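PDB 6DNM: export chaperone SatS from Mycobacterium tuberculosis H37Rv, which acts as a chaperone for the SecA2 protein export pathway. Local coordinates for residues R147-G150 and Q151-Y155. Residues are numbered along the deposited sequence; the frame is centred on the assembly and turned at random.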
loop_
_atom_site.group_PDB
_atom_site.type_symbol
_atom_site.label_atom_id
_atom_site.label_comp_id
_atom_site.label_asym_id
_atom_site.label_seq_id
_atom_site.Cartn_x
_atom_site.Cartn_y
_atom_site.Cartn_z
ATOM N N ARG A 147 13.841 -3.408 -17.820
ATOM C CA ARG A 147 14.162 -4.587 -17.032
ATOM C C ARG A 147 13.080 -5.644 -17.174
ATOM O O ARG A 147 11.918 -5.326 -17.449
ATOM C CB ARG A 147 14.289 -4.198 -15.565
ATOM C CG ARG A 147 15.378 -3.196 -15.300
ATOM C CD ARG A 147 15.440 -2.854 -13.836
ATOM N NE ARG A 147 16.256 -1.664 -13.625
ATOM C CZ ARG A 147 17.529 -1.685 -13.246
ATOM N NH1 ARG A 147 18.192 -0.544 -13.091
ATOM N NH2 ARG A 147 18.140 -2.840 -13.026
ATOM N N PRO A 148 13.431 -6.922 -16.955
ATOM C CA PRO A 148 12.429 -7.997 -17.105
ATOM C C PRO A 148 11.124 -7.750 -16.359
ATOM O O PRO A 148 10.039 -7.868 -16.944
ATOM C CB PRO A 148 13.183 -9.236 -16.598
ATOM C CG PRO A 148 14.617 -8.950 -16.951
ATOM C CD PRO A 148 14.797 -7.454 -16.769
ATOM N N LEU A 149 11.194 -7.387 -15.076
ATOM C CA LEU A 149 9.968 -7.159 -14.318
ATOM C C LEU A 149 9.208 -5.944 -14.844
ATOM O O LEU A 149 7.990 -6.002 -15.033
ATOM C CB LEU A 149 10.281 -6.998 -12.834
ATOM C CG LEU A 149 9.064 -6.711 -11.958
ATOM C CD1 LEU A 149 8.072 -7.863 -11.992
ATOM C CD2 LEU A 149 9.497 -6.420 -10.534
ATOM N N GLY A 150 9.906 -4.823 -15.058
ATOM C CA GLY A 150 9.231 -3.627 -15.540
ATOM C C GLY A 150 8.575 -3.839 -16.889
ATOM O O GLY A 150 7.469 -3.354 -17.137
ATOM N N GLN A 151 9.242 -4.589 -17.769
ATOM C CA GLN A 151 8.667 -4.928 -19.068
ATOM C C GLN A 151 7.414 -5.792 -18.910
ATOM O O GLN A 151 6.392 -5.565 -19.574
ATOM C CB GLN A 151 9.741 -5.649 -19.881
ATOM C CG GLN A 151 9.319 -6.251 -21.184
ATOM C CD GLN A 151 10.414 -7.143 -21.746
ATOM O OE1 GLN A 151 10.346 -8.369 -21.633
ATOM N NE2 GLN A 151 11.438 -6.531 -22.347
ATOM N N LEU A 152 7.465 -6.780 -18.018
ATOM C CA LEU A 152 6.318 -7.662 -17.811
ATOM C C LEU A 152 5.135 -6.909 -17.206
ATOM O O LEU A 152 3.989 -7.072 -17.648
ATOM C CB LEU A 152 6.742 -8.837 -16.931
ATOM C CG LEU A 152 5.744 -9.978 -16.721
ATOM C CD1 LEU A 152 5.100 -10.420 -18.026
ATOM C CD2 LEU A 152 6.445 -11.150 -16.046
ATOM N N VAL A 153 5.396 -6.084 -16.192
ATOM C CA VAL A 153 4.341 -5.285 -15.576
ATOM C C VAL A 153 3.698 -4.365 -16.607
ATOM O O VAL A 153 2.466 -4.280 -16.699
ATOM C CB VAL A 153 4.918 -4.503 -14.387
ATOM C CG1 VAL A 153 3.920 -3.450 -13.894
ATOM C CG2 VAL A 153 5.295 -5.469 -13.275
ATOM N N ALA A 154 4.517 -3.657 -17.397
ATOM C CA ALA A 154 3.961 -2.736 -18.387
ATOM C C ALA A 154 3.074 -3.480 -19.379
ATOM O O ALA A 154 2.003 -2.989 -19.761
ATOM C CB ALA A 154 5.079 -1.965 -19.095
ATOM N N TYR A 155 3.492 -4.681 -19.786
ATOM C CA TYR A 155 2.689 -5.460 -20.718
ATOM C C TYR A 155 1.340 -5.840 -20.115
ATOM O O TYR A 155 0.296 -5.667 -20.758
ATOM C CB TYR A 155 3.457 -6.702 -21.173
ATOM C CG TYR A 155 2.621 -7.554 -22.103
ATOM C CD1 TYR A 155 2.485 -7.217 -23.445
ATOM C CD2 TYR A 155 1.935 -8.672 -21.636
ATOM C CE1 TYR A 155 1.709 -7.977 -24.300
ATOM C CE2 TYR A 155 1.152 -9.441 -22.491
ATOM C CZ TYR A 155 1.044 -9.087 -23.819
ATOM O OH TYR A 155 0.265 -9.849 -24.669
HETATM O O HOH W 1 9.518 -9.382 -19.116
#
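Leu149 and Val153, one helical turn apart, meet through methyl groups: CD1 of Leu149 lies 3.9 Å from CG2 of Val153, the two side chains crossing at a slant. The valine torsion puts CG2 there, since CG1 stands opposite the backbone N (chi1 169°) and CG2 is turned back beside that N, toward the preceding turn. There CG2 also packs 3.3 Å from Leu149 O, the same oxygen that accepts a nearly straight bond from Val153 N at 2.8 Å. One residue earlier, Leu152 N donates to Pro148 O at 3.0 Å, tilted 24° from the carbonyl plane; a water gives Pro148 O a second hydrogen bond at 2.7 Å. That water also donates to Gln151 OE1 at 2.8 Å, tying the amide end of the extended glutamine side chain to the backbone of the first turn. These bonds belong to the start of an alpha helix, 148-157, with Arg147 at the N-cap and proline in the first helical position, where its missing N-H costs no helical bond. Arg147 O opens the i to i+4 series by accepting from Gln151 N at 2.8 Å, and Gly150 O continues it with Ala154 N. Farther out, Glu175 of helix 170-185 accepts a hydrogen bond from Leu149 N through OE1, occupying an amide of the first turn, while the guanidinium of Arg147 is drawn to Glu144 by a salt bridge. The apolar face is packed by Phe108, which touches Leu149 and Leu152, and by Leu120 and Val124 of helix 117-134 against Val153.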